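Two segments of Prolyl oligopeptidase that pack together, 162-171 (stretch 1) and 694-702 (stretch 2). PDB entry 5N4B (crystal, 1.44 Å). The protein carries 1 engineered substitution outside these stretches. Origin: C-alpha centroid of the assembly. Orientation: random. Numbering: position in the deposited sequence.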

# COMPACT_ATOMS: atom_id res chain seq x y z
N VAL A 162 2.41 -10.14 -14.97
CA VAL A 162 1.74 -11.33 -14.45
C VAL A 162 2.64 -11.99 -13.42
O VAL A 162 3.82 -12.19 -13.65
N SER A 163 2.05 -12.34 -12.29
CA SER A 163 2.68 -13.11 -11.23
C SER A 163 1.95 -14.44 -11.09
O SER A 163 0.76 -14.54 -11.42
N HIS A 164 2.66 -15.46 -10.64
CA HIS A 164 2.11 -16.77 -10.37
C HIS A 164 2.41 -17.19 -8.95
O HIS A 164 3.39 -16.75 -8.36
N LEU A 165 1.55 -18.04 -8.38
CA LEU A 165 1.80 -18.59 -7.08
C LEU A 165 3.18 -19.19 -7.06
O LEU A 165 3.59 -19.89 -8.00
N GLY A 166 3.93 -18.93 -6.00
CA GLY A 166 5.27 -19.42 -5.85
C GLY A 166 6.37 -18.57 -6.46
O GLY A 166 7.54 -18.95 -6.34
N GLY A 167 6.05 -17.50 -7.14
CA GLY A 167 7.06 -16.69 -7.81
C GLY A 167 7.45 -15.42 -7.08
O GLY A 167 6.65 -14.84 -6.35
N ASP A 168 8.70 -14.99 -7.27
CA ASP A 168 9.22 -13.79 -6.62
C ASP A 168 9.36 -12.58 -7.55
O ASP A 168 9.73 -11.50 -7.08
N TYR A 169 9.10 -12.74 -8.85
CA TYR A 169 9.16 -11.70 -9.86
C TYR A 169 7.92 -11.80 -10.74
O TYR A 169 7.21 -12.80 -10.74
N SER A 170 7.68 -10.77 -11.51
CA SER A 170 6.61 -10.76 -12.50
C SER A 170 7.18 -10.81 -13.90
O SER A 170 8.37 -10.57 -14.14
N THR A 171 6.33 -11.16 -14.86
CA THR A 171 6.66 -11.23 -16.28
C THR A 171 5.72 -10.32 -17.03
O THR A 171 4.49 -10.35 -16.81
N LYS A 694 -0.94 -21.15 4.04
CA LYS A 694 0.15 -21.89 3.38
C LYS A 694 0.09 -21.85 1.86
O LYS A 694 0.92 -22.46 1.21
N SER A 695 -0.83 -21.07 1.28
CA SER A 695 -0.77 -20.76 -0.14
C SER A 695 0.32 -19.74 -0.35
O SER A 695 0.31 -18.68 0.29
N TRP A 696 1.27 -20.05 -1.20
CA TRP A 696 2.44 -19.20 -1.42
C TRP A 696 2.11 -18.19 -2.50
O TRP A 696 2.28 -18.46 -3.71
N LEU A 697 1.67 -17.02 -2.09
CA LEU A 697 1.29 -15.99 -3.05
C LEU A 697 2.52 -15.53 -3.82
O LEU A 697 3.59 -15.28 -3.23
N GLY A 698 2.38 -15.39 -5.12
CA GLY A 698 3.41 -14.75 -5.91
C GLY A 698 3.48 -13.28 -5.57
O GLY A 698 2.58 -12.67 -5.01
N HIS A 699 4.62 -12.70 -5.90
CA HIS A 699 4.79 -11.27 -5.67
C HIS A 699 3.65 -10.45 -6.25
O HIS A 699 3.33 -10.53 -7.45
N GLY A 700 3.08 -9.62 -5.40
CA GLY A 700 2.01 -8.73 -5.82
C GLY A 700 0.64 -9.32 -5.84
O GLY A 700 -0.34 -8.57 -6.04
N MET A 701 0.51 -10.61 -5.57
CA MET A 701 -0.77 -11.28 -5.72
C MET A 701 -1.57 -11.15 -4.44
O MET A 701 -1.03 -11.15 -3.33
N GLY A 702 -2.87 -11.13 -4.63
CA GLY A 702 -3.81 -11.20 -3.54
C GLY A 702 -4.47 -12.57 -3.42
O GLY A 702 -4.32 -13.45 -4.26

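Two loop-rich segments, more than 500 residues apart in sequence, meet here and bury 493 Å² between them. Stretch 1 folds back on itself: strand pairing joins Val162 to Thr171, and a type II turn runs from His164 to Gly167. Stretch 2 has no regular helix or strand and lies against this turn.

Lys694 is out of reach of stretch 1. Its side chain is extended, with chi1 m and the other angles near t.

Ser695 points sideways with chi1 t. Its OG lies 4.1 Å from Leu165 CD2, a marginal contact.

Trp696 also points sideways, with chi1 t and chi2 at -62°. Gly166 CA sits oblique to the indole ring. The backbone makes the direct bond: Gly166 N donates to Trp696 O at 2.9 Å. The ring nitrogen is satisfied by water 1, with Trp696 NE1 donating to its oxygen at 3.0 Å. The same water lies within hydrogen-bonding distance of Gly167 O (2.9 Å) and Leu697 O (3.0 Å). It thus bridges the stretches. Asp168 OD1 is 3.0 Å from this water.

Leu697 has its CA-to-CB bond directed away from stretch 1, with chi1 m and chi2 t. Its CD2 still comes within 4.0 Å of Leu165 CD2. Leu165 has the same rotamer, m and t. It starts sideways, but its end reaches nearer to stretch 2.

Gly698 has no side chain, and the fit depends on that. A CB here would point toward stretch 1 and sit 2.1 Å from His164 O, a clash. Instead, Gly698 CA approaches His164 O at 3.2 Å and Gly167 O at 3.3 Å, both as CA-H...O contacts. Gly698 also opens a type II turn that ends at Met701.

His699 points toward stretch 1 at CB, but the end of the side chain leads away. Chi1 is t and chi2 is -117°. Both backbone polar atoms are bonded to stretch 1: His699 N donates to Gly167 O at 3.0 Å, and Ser163 OG donates to His699 O at 2.6 Å. Ser163 points toward stretch 2 with chi1 m. Asp168 O lies 3.8 Å from His699 CB. Ser170, chi1 m, places its OG at the edge of the imidazole, 4.5 Å from His699 ND1. Water 2 spans that gap, 2.5 Å from Ser170 OG and 3.0 Å from His699 ND1.

Gly700 makes no contact with stretch 1. Its phi/psi of 84/-5 would jam a CB against the preceding carbonyl, so the turn itself calls for glycine.

Met701 points toward stretch 1 with chi1 m, chi2 t and chi3 p. Its CG lies 3.7 Å from Ser163 CB. Its SD is 3.4 Å from His164 C and 3.6 Å from Leu165 N, so the sulfur rests against the backbone at the start of the stretch 1 turn. Its CE meets Leu165 CD2 at 3.7 Å. Leu165 CD2 therefore packs against both Leu697 and Met701.

Gly702 is out of reach.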

# COMPACT_ATOMS: atom_id res chain seq x y z
CB VAL A 162 1.43 -12.30 -15.58
CG1 VAL A 162 0.77 -13.55 -15.02
CG2 VAL A 162 0.52 -11.60 -16.63
CB SER A 163 2.66 -12.39 -9.88
OG SER A 163 3.56 -11.31 -9.91
CB HIS A 164 2.76 -17.80 -11.29
CG HIS A 164 2.48 -17.55 -12.73
ND1 HIS A 164 1.40 -18.11 -13.37
CD2 HIS A 164 3.09 -16.76 -13.63
CE1 HIS A 164 1.38 -17.70 -14.62
NE2 HIS A 164 2.38 -16.87 -14.80
CB LEU A 165 0.73 -19.66 -6.77
CG LEU A 165 -0.70 -19.11 -6.61
CD1 LEU A 165 -1.68 -20.28 -6.39
CD2 LEU A 165 -0.80 -18.08 -5.48
CB ASP A 168 10.59 -14.09 -6.01
CG ASP A 168 10.51 -14.74 -4.66
OD1 ASP A 168 9.50 -14.58 -3.94
OD2 ASP A 168 11.46 -15.51 -4.39
CB TYR A 169 10.43 -11.83 -10.76
CG TYR A 169 11.70 -11.79 -9.93
CD1 TYR A 169 12.33 -10.60 -9.64
CD2 TYR A 169 12.23 -12.94 -9.42
CE1 TYR A 169 13.46 -10.56 -8.83
CE2 TYR A 169 13.40 -12.92 -8.64
CZ TYR A 169 13.98 -11.72 -8.34
OH TYR A 169 15.12 -11.71 -7.53
CB SER A 170 5.74 -9.51 -12.38
OG SER A 170 5.18 -9.41 -11.08
CB THR A 171 6.55 -12.68 -16.80
OG1 THR A 171 7.40 -13.50 -15.99
CG2 THR A 171 6.91 -12.75 -18.24
CB LYS A 694 0.19 -23.31 3.94
CG LYS A 694 0.72 -23.23 5.39
CD LYS A 694 0.88 -24.54 6.06
CE LYS A 694 1.67 -24.36 7.34
NZ LYS A 694 1.71 -25.63 8.06
CB SER A 695 -2.11 -20.24 -0.62
OG SER A 695 -2.07 -19.92 -2.02
CB TRP A 696 3.66 -20.04 -1.77
CG TRP A 696 4.97 -19.26 -1.70
CD1 TRP A 696 5.31 -18.19 -2.44
CD2 TRP A 696 6.05 -19.49 -0.81
NE1 TRP A 696 6.56 -17.73 -2.09
CE2 TRP A 696 7.04 -18.52 -1.09
CE3 TRP A 696 6.27 -20.42 0.19
CZ2 TRP A 696 8.24 -18.46 -0.38
CZ3 TRP A 696 7.44 -20.38 0.88
CH2 TRP A 696 8.42 -19.39 0.60
CB LEU A 697 0.69 -14.82 -2.28
CG LEU A 697 -0.67 -15.07 -1.61
CD1 LEU A 697 -1.01 -13.84 -0.77
CD2 LEU A 697 -1.75 -15.40 -2.64
CB HIS A 699 6.12 -10.81 -6.28
CG HIS A 699 6.41 -9.39 -5.98
ND1 HIS A 699 6.52 -8.42 -6.94
CD2 HIS A 699 6.59 -8.77 -4.79
CE1 HIS A 699 6.74 -7.25 -6.35
NE2 HIS A 699 6.76 -7.44 -5.05
CB MET A 701 -0.55 -12.77 -6.00
CG MET A 701 0.06 -13.01 -7.36
SD MET A 701 0.29 -14.75 -7.75
CE MET A 701 -1.39 -15.33 -7.94
O HOH W 1 6.57 -15.05 -3.46
O HOH W 2 6.85 -7.92 -9.91